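Local coordinates for uncharacterized protein (Trypanosoma congolense, PDB 4E40) that serves as the trypanosome's cell-surface haptoglobin-hemoglobin receptor, an elongated helical bundle that probably captures the complex for uptake of heme and iron, at residues Glu99-Lys102 with Glu103-Ile107; Asp180-Pro183 with Gly184-Glu187. All coordinates share one frame; numbering follows the deposited sequence.

Two short pieces of one elongated helical bundle illustrate how local side-chain pairing adapts to its backbone. Contact 1 lies within the long helix 82-147, contact 2 where helix 172-180 gives way to the short helix 183-187; their centres are about 54 Å apart, on opposite sides of the chain's centre, and they share no element. Both are mixed, a pair of buried apolar residues on one side and charged, exposed ones on the other. In contact 1 a histidine-carboxylate bond follows a regular run of backbone bonds, whereas in contact 2 a lysine-aspartate salt bridge spans the junction between two helices, where fewer backbone bonds cross.

Contact 1: residues Glu99-Lys102 with Glu103-Ile107; sequences EHVK and EEVEI
The imidazole of His100 meets the carboxylate of Glu103 edge on: OE1 sits in the ring plane beside ND1, and the two flat groups are turned 55° against each other. This is an i to i+3 pair on one turn of the long helix 82-147, part of the helical bundle of the haptoglobin-hemoglobin receptor. ND1 of His100 donates to OE1 of Glu103 over 2.9 Å in a fairly straight bond, reaching the oxygen on its syn side, though somewhat out of the carboxylate plane. The geometry follows from both chains leaning back along the helix: CG of Glu103 is anti to its carbonyl carbon (chi1 -74°), and the chain beyond runs extended, bringing the carboxylate back beside the ring. On the way, CG of Glu103 passes 3.3 Å from O of Glu99, the oxygen that accepts the backbone N-H of Glu103. Such a bond limits the ring's rotation, and the nearby carboxylate would probably favour the positively charged imidazolium.

Apolar contact takes over on the buried side, where Val101 and Val105 lie side by side one turn apart, CG1 of Val101 4.1 Å from CG2 of Val105. Ile56 and Ser53 of helix 28-73 pack against this pair, while Gln229 of helix 192-246 touches both Val101 and His100, so that neighbouring helices are engaged on two flanks. Val105 is also about 8 Å, side chain to side chain, from Lys52, which binds heme b in another structure of this protein; no heme is bound to this chain here.

Four backbone bonds, from Glu103 to Glu106, run back to Glu99 through Lys102 in regular alpha-helical fashion. The last carbonyl does double duty: O of Lys102 accepts N of Glu106 at 2.9 Å and a water at 2.8 Å, and that water donates again to OE2 of Glu106 at 2.7 Å.

Contact 2: residues Asp180-Pro183 with Gly184-Glu187; sequences DKLP and GVKE
Leu182 leaves the helical conformation, with phi -127° and psi 71°, and the chain returns to it at Pro183, so that O of Leu182 receives N of Lys186 at 2.9 Å and O of Pro183 receives N of Glu187 at 3.1 Å. Together they wind the first turn of helix 183-187.

Over this turn, Lys186 reaches back to the residue that ends the preceding helix. Its CG stands anti to the backbone N (chi1 177°) and every later torsion is also anti, giving a chain whose full length is what carries NZ across to Asp180, 2.9 Å from OD1. In this salt bridge NZ meets OD1 on its syn side, well out of the carboxylate plane, and CE of Lys186 follows at 3.6 Å from the same oxygen. The charge pair thus bridges six residues and spans the short link between the two helices.

The inner side of the turn is apolar. Leu182 and Val185 lie side by side, their CB atoms 4.1 Å apart, and both are buried against helix 12-26, Leu182 on Asp14, Ala17 and Ala18, Val185 on Leu21. At the outer end, CG of Glu187 lies 3.3 Å from O of Pro183 and the chain bends beyond it, while a water donates to its OE1 at 2.9 Å. Its other oxygen, OE2, forms a salt bridge with Lys192, at the start of the long helix 192-246.

Leu182 holds the N-cap position without a capping side chain. Proline at the first position of the helix, as Pro183 is, is the common feature: N-H groups of a first turn have no carbonyl four residues back within the helix, and proline's missing N-H costs no helical hydrogen bond. Here it marks the start of a short helix within the receptor's bundle.

Contact 1: residues Glu99-Lys102 with Glu103-Ile107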
loop_
_atom_site.group_PDB
_atom_site.type_symbol
_atom_site.label_atom_id
_atom_site.label_comp_id
_atom_site.label_asym_id
_atom_site.label_seq_id
_atom_site.Cartn_x
_atom_site.Cartn_y
_atom_site.Cartn_z
ATOM N N GLU A 99 -29.620 1.771 -5.276
ATOM C CA GLU A 99 -29.021 0.432 -5.132
ATOM C C GLU A 99 -27.595 0.377 -5.679
ATOM O O GLU A 99 -26.735 -0.240 -5.082
ATOM C CB GLU A 99 -29.884 -0.594 -5.886
ATOM C CG GLU A 99 -31.299 -0.788 -5.309
ATOM C CD GLU A 99 -32.107 -1.741 -6.210
ATOM O OE1 GLU A 99 -31.693 -2.878 -6.338
ATOM O OE2 GLU A 99 -33.093 -1.271 -6.796
ATOM N N HIS A 100 -27.355 1.151 -6.761
ATOM C CA HIS A 100 -25.979 1.169 -7.273
ATOM C C HIS A 100 -25.038 2.048 -6.468
ATOM O O HIS A 100 -23.895 1.696 -6.306
ATOM C CB HIS A 100 -25.948 1.588 -8.758
ATOM C CG HIS A 100 -26.850 0.791 -9.609
ATOM N ND1 HIS A 100 -26.737 -0.596 -9.731
ATOM C CD2 HIS A 100 -27.854 1.189 -10.460
ATOM C CE1 HIS A 100 -27.675 -1.023 -10.590
ATOM N NE2 HIS A 100 -28.360 0.063 -11.060
ATOM N N VAL A 101 -25.540 3.169 -5.952
ATOM C CA VAL A 101 -24.760 3.953 -4.994
ATOM C C VAL A 101 -24.255 3.049 -3.869
ATOM O O VAL A 101 -23.064 3.044 -3.522
ATOM C CB VAL A 101 -25.572 5.115 -4.376
ATOM C CG1 VAL A 101 -24.713 5.839 -3.265
ATOM C CG2 VAL A 101 -25.900 6.156 -5.464
ATOM N N LYS A 102 -25.167 2.254 -3.313
ATOM C CA LYS A 102 -24.810 1.394 -2.185
ATOM C C LYS A 102 -23.786 0.336 -2.598
ATOM O O LYS A 102 -22.844 0.065 -1.866
ATOM C CB LYS A 102 -26.068 0.709 -1.650
ATOM C CG LYS A 102 -26.968 1.674 -0.899
ATOM C CD LYS A 102 -28.330 1.054 -0.600
ATOM C CE LYS A 102 -28.199 -0.271 0.103
ATOM N NZ LYS A 102 -29.453 -0.537 0.863
ATOM N N GLU A 103 -23.958 -0.256 -3.799
ATOM C CA GLU A 103 -22.961 -1.214 -4.311
ATOM C C GLU A 103 -21.586 -0.597 -4.440
ATOM O O GLU A 103 -20.566 -1.162 -3.970
ATOM C CB GLU A 103 -23.432 -1.699 -5.697
ATOM C CG GLU A 103 -24.596 -2.665 -5.651
ATOM C CD GLU A 103 -25.392 -2.795 -6.957
ATOM O OE1 GLU A 103 -25.060 -2.040 -7.911
ATOM O OE2 GLU A 103 -26.348 -3.548 -7.011
ATOM N N GLU A 104 -21.525 0.615 -4.996
ATOM C CA GLU A 104 -20.207 1.292 -5.122
ATOM C C GLU A 104 -19.590 1.728 -3.815
ATOM O O GLU A 104 -18.373 1.598 -3.649
ATOM C CB GLU A 104 -20.262 2.451 -6.105
ATOM C CG GLU A 104 -20.760 2.028 -7.493
ATOM C CD GLU A 104 -19.818 1.054 -8.192
ATOM O OE1 GLU A 104 -18.620 1.008 -7.824
ATOM O OE2 GLU A 104 -20.303 0.373 -9.122
ATOM N N VAL A 105 -20.409 2.166 -2.879
ATOM C CA VAL A 105 -19.921 2.611 -1.563
ATOM C C VAL A 105 -19.455 1.392 -0.786
ATOM O O VAL A 105 -18.454 1.502 -0.047
ATOM C CB VAL A 105 -21.003 3.458 -0.856
ATOM C CG1 VAL A 105 -20.631 3.711 0.645
ATOM C CG2 VAL A 105 -21.149 4.800 -1.592
ATOM N N GLU A 106 -20.077 0.226 -0.973
ATOM C CA GLU A 106 -19.549 -1.033 -0.397
ATOM C C GLU A 106 -18.203 -1.415 -0.942
ATOM O O GLU A 106 -17.337 -1.900 -0.183
ATOM C CB GLU A 106 -20.546 -2.185 -0.598
ATOM C CG GLU A 106 -21.649 -2.132 0.428
ATOM C CD GLU A 106 -21.078 -1.888 1.858
ATOM O OE1 GLU A 106 -20.084 -2.567 2.296
ATOM O OE2 GLU A 106 -21.617 -0.975 2.494
ATOM N N ILE A 107 -17.999 -1.206 -2.253
ATOM C CA ILE A 107 -16.681 -1.442 -2.807
ATOM C C ILE A 107 -15.648 -0.502 -2.206
ATOM O O ILE A 107 -14.525 -0.993 -1.879
ATOM C CB ILE A 107 -16.665 -1.337 -4.337
ATOM C CG1 ILE A 107 -17.443 -2.491 -4.886
ATOM C CG2 ILE A 107 -15.188 -1.411 -4.857
ATOM C CD1 ILE A 107 -17.732 -2.366 -6.375
HETATM O O HOH W 1 -22.988 0.723 0.860
#

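Contact 2: residues Asp180-Pro183 with Gly184-Glu187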
loop_
_atom_site.group_PDB
_atom_site.type_symbol
_atom_site.label_atom_id
_atom_site.label_comp_id
_atom_site.label_asym_id
_atom_site.label_seq_id
_atom_site.Cartn_x
_atom_site.Cartn_y
_atom_site.Cartn_z
ATOM N N ASP A 180 25.545 -12.942 -3.300
ATOM C CA ASP A 180 25.970 -14.074 -4.163
ATOM C C ASP A 180 27.432 -13.976 -4.514
ATOM O O ASP A 180 28.044 -15.012 -4.830
ATOM C CB ASP A 180 25.159 -14.092 -5.443
ATOM C CG ASP A 180 23.745 -14.545 -5.222
ATOM O OD1 ASP A 180 23.354 -14.935 -4.081
ATOM O OD2 ASP A 180 22.956 -14.430 -6.199
ATOM N N LYS A 181 28.063 -12.783 -4.402
ATOM C CA LYS A 181 29.512 -12.686 -4.615
ATOM C C LYS A 181 30.360 -13.272 -3.479
ATOM O O LYS A 181 31.584 -13.479 -3.610
ATOM C CB LYS A 181 29.902 -11.208 -4.832
ATOM C CG LYS A 181 29.378 -10.581 -6.090
ATOM C CD LYS A 181 30.325 -9.464 -6.524
ATOM C CE LYS A 181 31.140 -9.911 -7.736
ATOM N NZ LYS A 181 31.923 -8.768 -8.313
ATOM N N LEU A 182 29.735 -13.461 -2.311
ATOM C CA LEU A 182 30.406 -14.004 -1.126
ATOM C C LEU A 182 29.619 -15.191 -0.588
ATOM O O LEU A 182 29.040 -15.125 0.504
ATOM C CB LEU A 182 30.445 -12.962 -0.014
ATOM C CG LEU A 182 31.457 -11.885 -0.044
ATOM C CD1 LEU A 182 31.116 -10.892 1.063
ATOM C CD2 LEU A 182 32.848 -12.491 0.132
ATOM N N PRO A 183 29.663 -16.293 -1.315
ATOM C CA PRO A 183 28.836 -17.439 -0.953
ATOM C C PRO A 183 29.163 -17.978 0.449
ATOM O O PRO A 183 28.242 -18.440 1.142
ATOM C CB PRO A 183 29.127 -18.468 -2.079
ATOM C CG PRO A 183 30.462 -18.028 -2.673
ATOM C CD PRO A 183 30.447 -16.526 -2.547
ATOM N N GLY A 184 30.419 -17.870 0.907
ATOM C CA GLY A 184 30.757 -18.357 2.240
ATOM C C GLY A 184 30.078 -17.542 3.324
ATOM O O GLY A 184 29.533 -18.094 4.287
ATOM N N VAL A 185 30.050 -16.223 3.156
ATOM C CA VAL A 185 29.363 -15.352 4.116
ATOM C C VAL A 185 27.848 -15.517 4.042
ATOM O O VAL A 185 27.157 -15.562 5.064
ATOM C CB VAL A 185 29.760 -13.837 3.914
ATOM C CG1 VAL A 185 28.854 -12.881 4.710
ATOM C CG2 VAL A 185 31.259 -13.599 4.244
ATOM N N LYS A 186 27.335 -15.630 2.806
ATOM C CA LYS A 186 25.885 -15.783 2.589
ATOM C C LYS A 186 25.355 -16.991 3.379
ATOM O O LYS A 186 24.235 -16.935 3.925
ATOM C CB LYS A 186 25.657 -16.007 1.106
ATOM C CG LYS A 186 24.186 -16.260 0.755
ATOM C CD LYS A 186 23.999 -16.326 -0.748
ATOM C CE LYS A 186 22.587 -16.768 -1.034
ATOM N NZ LYS A 186 22.465 -17.146 -2.482
ATOM N N GLU A 187 26.159 -18.071 3.423
ATOM C CA GLU A 187 25.751 -19.328 4.056
ATOM C C GLU A 187 26.212 -19.486 5.500
ATOM O O GLU A 187 25.873 -20.477 6.146
ATOM C CB GLU A 187 26.281 -20.520 3.232
ATOM C CG GLU A 187 25.829 -20.568 1.789
ATOM C CD GLU A 187 24.327 -20.579 1.670
ATOM O OE1 GLU A 187 23.774 -19.960 0.734
ATOM O OE2 GLU A 187 23.695 -21.236 2.522
HETATM O O HOH W 2 25.863 -19.363 -1.184
#